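Putative carbonic anhydrase (Streptococcus mutans, PDB 3LAS) probably catalyses the reversible hydration of carbon dioxide to hydrogencarbonate, as a zinc-dependent carbonic anhydrase of the beta class. Local coordinates at residues Pro29-Asp40 against Gly54-Gly64. Numbering follows the deposited sequence.
With ZN (zinc ion), chain C.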
ATOM      1  N   PRO A  29      -2.299  -5.847  14.383  1.00  9.10           N
ATOM      2  CA  PRO A  29      -0.837  -5.863  14.322  1.00  9.24           C
ATOM      3  C   PRO A  29      -0.184  -5.778  15.675  1.00 10.18           C
ATOM      4  O   PRO A  29      -0.592  -4.956  16.494  1.00 10.43           O
ATOM      5  CB  PRO A  29      -0.527  -4.612  13.453  1.00 11.21           C
ATOM      6  CG  PRO A  29      -1.757  -4.457  12.557  1.00 10.75           C
ATOM      7  CD  PRO A  29      -2.878  -4.795  13.542  1.00  9.48           C
ATOM      8  N   LYS A  30       0.888  -6.522  15.887  1.00  9.74           N
ATOM      9  CA  LYS A  30       1.520  -6.586  17.218  1.00 11.08           C
ATOM     10  C   LYS A  30       2.054  -5.250  17.695  1.00 10.77           C
ATOM     11  O   LYS A  30       1.978  -4.913  18.933  1.00 12.94           O
ATOM     12  CB  LYS A  30       2.698  -7.563  17.125  1.00 12.71           C
ATOM     13  CG  LYS A  30       3.305  -7.855  18.451  1.00 12.73           C
ATOM     14  CD  LYS A  30       4.258  -9.038  18.332  1.00 17.64           C
ATOM     15  CE  LYS A  30       5.039  -9.187  19.585  1.00 21.24           C
ATOM     16  NZ  LYS A  30       6.094 -10.135  19.196  1.00 29.29           N
ATOM     17  N   THR A  31       2.616  -4.482  16.791  1.00  9.48           N
ATOM     18  CA  THR A  31       3.250  -3.229  17.221  1.00 10.45           C
ATOM     19  C   THR A  31       2.299  -2.076  17.352  1.00 10.28           C
ATOM     20  O   THR A  31       2.701  -0.974  17.784  1.00 11.55           O
ATOM     21  CB  THR A  31       4.396  -2.751  16.278  1.00 10.81           C
ATOM     22  OG1 THR A  31       3.795  -2.369  15.037  1.00 10.48           O
ATOM     23  CG2 THR A  31       5.441  -3.883  16.033  1.00 14.09           C
ATOM     24  N   ARG A  32       1.051  -2.248  16.894  1.00  9.45           N
ATOM     25  CA  ARG A  32       0.056  -1.132  16.903  1.00  9.93           C
ATOM     26  C   ARG A  32       0.476   0.007  16.025  1.00  9.03           C
ATOM     27  O   ARG A  32       0.008   1.136  16.167  1.00  9.61           O
ATOM     28  CB  ARG A  32      -0.348  -0.662  18.286  1.00 11.91           C
ATOM     29  CG  ARG A  32      -0.867  -1.849  19.171  1.00 14.45           C
ATOM     30  CD  ARG A  32      -1.520  -1.244  20.354  1.00 19.08           C
ATOM     31  NE  ARG A  32      -1.901  -2.060  21.476  1.00 33.86           N
ATOM     32  CZ  ARG A  32      -1.089  -2.640  22.339  1.00 36.29           C
ATOM     33  NH1 ARG A  32       0.242  -2.683  22.111  1.00 36.20           N
ATOM     34  NH2 ARG A  32      -1.691  -3.228  23.395  1.00 19.66           N
ATOM     35  N   VAL A  33       1.276  -0.267  14.978  1.00  8.32           N
ATOM     36  CA  VAL A  33       1.714   0.770  14.040  1.00  7.20           C
ATOM     37  C   VAL A  33       1.116   0.525  12.669  1.00  7.54           C
ATOM     38  O   VAL A  33       1.018  -0.645  12.209  1.00  8.65           O
ATOM     39  CB  VAL A  33       3.263   0.792  13.915  1.00  8.88           C
ATOM     40  CG1 VAL A  33       3.680   1.871  12.891  1.00 10.30           C
ATOM     41  CG2 VAL A  33       3.925   1.027  15.242  1.00  9.08           C
ATOM     42  N   ALA A  34       0.732   1.604  12.005  1.00  8.01           N
ATOM     43  CA  ALA A  34       0.436   1.636  10.567  1.00  7.21           C
ATOM     44  C   ALA A  34       1.448   2.513   9.889  1.00  7.64           C
ATOM     45  O   ALA A  34       1.700   3.687  10.355  1.00  7.90           O
ATOM     46  CB  ALA A  34      -0.974   2.134  10.333  1.00  7.42           C
ATOM     47  N   ILE A  35       2.048   2.012   8.807  1.00  6.65           N
ATOM     48  CA  ILE A  35       3.016   2.781   7.996  1.00  6.98           C
ATOM     49  C   ILE A  35       2.363   3.233   6.744  1.00  7.22           C
ATOM     50  O   ILE A  35       1.647   2.438   6.103  1.00  9.46           O
ATOM     51  CB  ILE A  35       4.182   1.842   7.670  1.00  8.64           C
ATOM     52  CG1 ILE A  35       4.895   1.413   8.991  1.00 10.12           C
ATOM     53  CG2 ILE A  35       5.215   2.512   6.716  1.00  9.86           C
ATOM     54  CD1 ILE A  35       5.454   0.001   8.861  1.00 11.65           C
ATOM     55  N   VAL A  36       2.502   4.500   6.374  1.00  7.46           N
ATOM     56  CA  VAL A  36       1.996   5.056   5.071  1.00  7.60           C
ATOM     57  C   VAL A  36       3.200   5.369   4.227  1.00  6.74           C
ATOM     58  O   VAL A  36       4.037   6.216   4.651  1.00  7.58           O
ATOM     59  CB  VAL A  36       1.158   6.317   5.345  1.00  6.61           C
ATOM     60  CG1 VAL A  36       0.703   7.009   4.046  1.00  9.83           C
ATOM     61  CG2 VAL A  36      -0.043   6.002   6.271  1.00  9.26           C
ATOM     62  N   THR A  37       3.344   4.707   3.088  1.00  6.39           N
ATOM     63  CA  THR A  37       4.531   4.927   2.278  1.00  6.68           C
ATOM     64  C   THR A  37       4.232   4.764   0.790  1.00  5.85           C
ATOM     65  O   THR A  37       3.069   4.600   0.379  1.00  6.42           O
ATOM     66  CB  THR A  37       5.677   4.016   2.742  1.00  8.59           C
ATOM     67  OG1 THR A  37       6.918   4.404   2.161  1.00  7.68           O
ATOM     68  CG2 THR A  37       5.387   2.553   2.501  1.00  8.98           C
ATOM     69  N   CYS A  38       5.260   4.919  -0.030  1.00  6.86           N
ATOM     70  CA  CYS A  38       5.099   4.817  -1.468  1.00  6.09           C
ATOM     71  C   CYS A  38       5.134   3.370  -1.915  1.00  6.94           C
ATOM     72  O   CYS A  38       5.773   2.487  -1.293  1.00  7.01           O
ATOM     73  CB  CYS A  38       6.262   5.609  -2.099  1.00  6.96           C
ATOM     74  SG  CYS A  38       6.077   5.678  -3.964  1.00  7.09           S
ATOM     75  N   MET A  39       4.507   3.134  -3.063  1.00  6.32           N
ATOM     76  CA  MET A  39       4.510   1.872  -3.810  1.00  6.92           C
ATOM     77  C   MET A  39       5.824   1.442  -4.386  1.00  7.39           C
ATOM     78  O   MET A  39       5.964   0.313  -4.906  1.00  7.50           O
ATOM     79  CB  MET A  39       3.431   1.910  -4.888  1.00  7.32           C
ATOM     80  CG  MET A  39       3.913   2.903  -6.031  1.00  7.25           C
ATOM     81  SD  MET A  39       2.501   3.188  -7.174  1.00  8.06           S
ATOM     82  CE  MET A  39       3.306   4.265  -8.330  1.00  8.43           C
ATOM     83  N   ASP A  40       6.826   2.347  -4.340  1.00  6.65           N
ATOM     84  CA  ASP A  40       8.098   2.134  -4.991  0.50  6.42           C
ATOM     85  C   ASP A  40       8.653   0.729  -4.838  1.00  6.62           C
ATOM     86  O   ASP A  40       8.769   0.189  -3.748  1.00  6.74           O
ATOM     87  CB  ASP A  40       9.121   3.137  -4.452  0.50  7.06           C
ATOM     88  CG  ASP A  40      10.333   3.173  -5.327  0.50  5.06           C
ATOM     89  OD1 ASP A  40      11.307   2.410  -5.050  0.50  6.73           O
ATOM     90  OD2 ASP A  40      10.366   4.037  -6.215  0.50  7.02           O
ATOM     91  N   GLY A  54       3.300 -10.049  10.868  1.00  9.14           N
ATOM     92  CA  GLY A  54       2.283  -9.643  11.813  1.00  9.26           C
ATOM     93  C   GLY A  54       2.558  -8.376  12.592  1.00  8.76           C
ATOM     94  O   GLY A  54       1.738  -8.006  13.438  1.00  9.80           O
ATOM     95  N   ASP A  55       3.700  -7.735  12.357  1.00  9.33           N
ATOM     96  CA  ASP A  55       4.042  -6.569  13.193  1.00  8.14           C
ATOM     97  C   ASP A  55       3.286  -5.306  12.927  1.00  8.09           C
ATOM     98  O   ASP A  55       2.873  -4.634  13.899  1.00  8.89           O
ATOM     99  CB  ASP A  55       5.548  -6.234  13.113  1.00  9.53           C
ATOM    100  CG  ASP A  55       6.413  -7.047  14.044  1.00 10.01           C
ATOM    101  OD1 ASP A  55       5.872  -7.830  14.857  1.00 11.60           O
ATOM    102  OD2 ASP A  55       7.639  -6.855  13.980  1.00 11.54           O
ATOM    103  N   ALA A  56       3.102  -4.894  11.675  1.00  8.54           N
ATOM    104  CA  ALA A  56       2.559  -3.545  11.401  1.00  7.51           C
ATOM    105  C   ALA A  56       1.734  -3.548  10.130  1.00  7.80           C
ATOM    106  O   ALA A  56       2.050  -4.280   9.145  1.00  8.37           O
ATOM    107  CB  ALA A  56       3.728  -2.595  11.198  1.00  9.79           C
ATOM    108  N   HIS A  57       0.701  -2.714  10.079  1.00  7.54           N
ATOM    109  CA  HIS A  57       0.023  -2.465   8.833  1.00  7.19           C
ATOM    110  C   HIS A  57       0.885  -1.621   7.894  1.00  7.67           C
ATOM    111  O   HIS A  57       1.638  -0.732   8.355  1.00  7.84           O
ATOM    112  CB  HIS A  57      -1.322  -1.688   9.073  1.00  7.37           C
ATOM    113  CG  HIS A  57      -2.405  -2.590   9.531  1.00  7.09           C
ATOM    114  ND1 HIS A  57      -3.382  -2.226  10.439  1.00  7.64           N
ATOM    115  CD2 HIS A  57      -2.648  -3.884   9.204  1.00  8.04           C
ATOM    116  CE1 HIS A  57      -4.245  -3.226  10.578  1.00  8.94           C
ATOM    117  NE2 HIS A  57      -3.785  -4.280   9.876  1.00  9.10           N
ATOM    118  N   ILE A  58       0.789  -1.958   6.619  1.00  6.90           N
ATOM    119  CA  ILE A  58       1.635  -1.269   5.585  1.00  7.52           C
ATOM    120  C   ILE A  58       0.698  -0.792   4.512  1.00  6.59           C
ATOM    121  O   ILE A  58       0.065  -1.594   3.825  1.00  7.84           O
ATOM    122  CB  ILE A  58       2.721  -2.183   5.000  1.00  7.12           C
ATOM    123  CG1 ILE A  58       3.587  -2.746   6.167  1.00  8.16           C
ATOM    124  CG2 ILE A  58       3.575  -1.423   4.012  1.00  8.43           C
ATOM    125  CD1 ILE A  58       4.482  -3.935   5.702  1.00 11.12           C
ATOM    126  N   LEU A  59       0.511   0.530   4.443  1.00  6.60           N
ATOM    127  CA  LEU A  59      -0.321   1.224   3.441  1.00  6.10           C
ATOM    128  C   LEU A  59       0.604   1.805   2.415  1.00  6.64           C
ATOM    129  O   LEU A  59       1.614   2.433   2.770  1.00  6.64           O
ATOM    130  CB  LEU A  59      -1.183   2.332   4.035  1.00  6.43           C
ATOM    131  CG  LEU A  59      -2.300   1.891   4.986  1.00  5.88           C
ATOM    132  CD1 LEU A  59      -1.781   1.379   6.333  1.00  9.02           C
ATOM    133  CD2 LEU A  59      -3.154   3.097   5.307  1.00 10.30           C
ATOM    134  N   ARG A  60       0.289   1.630   1.123  1.00  6.00           N
ATOM    135  CA  ARG A  60       1.231   2.129   0.075  1.00  6.24           C
ATOM    136  C   ARG A  60       0.429   2.627  -1.077  1.00  6.46           C
ATOM    137  O   ARG A  60      -0.521   2.010  -1.575  1.00  6.56           O
ATOM    138  CB  ARG A  60       2.134   1.003  -0.443  1.00  6.26           C
ATOM    139  CG  ARG A  60       2.901   0.277   0.698  1.00  6.96           C
ATOM    140  CD  ARG A  60       3.895  -0.790   0.219  1.00  6.66           C
ATOM    141  NE  ARG A  60       5.060  -0.099  -0.424  1.00  6.35           N
ATOM    142  CZ  ARG A  60       6.192  -0.676  -0.752  1.00  6.97           C
ATOM    143  NH1 ARG A  60       6.433  -1.947  -0.450  1.00  8.08           N
ATOM    144  NH2 ARG A  60       7.122   0.022  -1.345  1.00  7.70           N
ATOM    145  N   ASN A  61       0.854   3.785  -1.606  1.00  6.28           N
ATOM    146  CA  ASN A  61       0.236   4.415  -2.768  1.00  5.47           C
ATOM    147  C   ASN A  61       1.309   5.167  -3.529  1.00  6.11           C
ATOM    148  O   ASN A  61       2.508   5.104  -3.176  1.00  6.97           O
ATOM    149  CB  ASN A  61      -0.996   5.250  -2.426  1.00  6.31           C
ATOM    150  CG  ASN A  61      -0.625   6.510  -1.626  1.00  7.21           C
ATOM    151  OD1 ASN A  61       0.555   6.866  -1.572  1.00  7.89           O
ATOM    152  ND2 ASN A  61      -1.622   7.199  -1.139  1.00  8.58           N
ATOM    153  N   ALA A  62       0.930   5.884  -4.607  1.00  5.82           N
ATOM    154  CA  ALA A  62       1.973   6.648  -5.339  1.00  6.36           C
ATOM    155  C   ALA A  62       2.363   7.873  -4.501  1.00  7.60           C
ATOM    156  O   ALA A  62       1.553   8.749  -4.202  1.00  7.86           O
ATOM    157  CB  ALA A  62       1.471   7.093  -6.689  1.00  6.96           C
ATOM    158  N   GLY A  63       3.614   7.869  -4.067  1.00  7.03           N
ATOM    159  CA  GLY A  63       4.209   8.961  -3.292  1.00  7.55           C
ATOM    160  C   GLY A  63       4.043   8.822  -1.793  1.00  7.26           C
ATOM    161  O   GLY A  63       4.669   9.575  -1.032  1.00  7.87           O
ATOM    162  N   GLY A  64       3.265   7.872  -1.259  1.00  8.14           N
ATOM    163  CA  GLY A  64       3.018   7.807   0.185  1.00  7.67           C
ATOM    164  C   GLY A  64       2.165   8.994   0.599  1.00  7.60           C
ATOM    165  O   GLY A  64       2.339   9.511   1.737  1.00  8.96           O
TER
HETATM  166 ZN    ZN C 167       7.804   6.961  -4.702  1.00  7.65          ZN
HETATM  167  O   HOH W   1       7.629  -8.422  16.861  1.00 23.04           O
HETATM  168  O   HOH W   2       8.237   6.157  -6.655  1.00 10.78           O
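R60 holds the backbone carbonyl of C38 through two nitrogens along one edge of its head. R60 NE and NH2 each bond to C38 O at 2.8 Å, in the guanidinium plane. A turn at CG-CD (chi3 71°) folds the head back to C38. Its NH2 also bonds to L43 O.

Backbone bonds pair 33-38 with 56-61 in parallel. H57 N binds V33 O, and H57 O accepts from I35 N. L59 N then reaches I35 O at 2.8 Å, while L59 O accepts from T37 N. N61 N on T37 O and M39 N on N61 O continue the pairing. The two strands and helix 45-49 form a beta-alpha-beta unit of the beta-class carbonic anhydrase fold. Strand 56-61 is an outermost strand of this chain's sheet, and the second subunit bonds to the backbone at I58 and R60.

At the metal end, C38 SG binds zinc at 2.3 Å, together with H91, C94 and a water. The same sulfur accepts a bond from G63 N (3.3 Å), which probably helps to stabilise its negative charge. In one of its two conformers, D40 accepts from the zinc-bound water through OD2 and forms a salt bridge with R42 through OD1.

At the other end, D55 O takes two donors from T31. T31 N lies in the carbonyl plane, whereas OG1, at 2.7 Å, sits above it. A water bridges K30 NZ and D55 OD1, and D55 OD2 bonds to A52 N.

P29 CG stands over the centre of the H57 ring, 3.3 Å from its centroid, a CH-pi contact. H57 ND1 bonds to S77. Apolar pairs lie on both faces: A34 CB with L59 CD1 on one, I35 CD1 with A56 CB (3.9 Å) on the other.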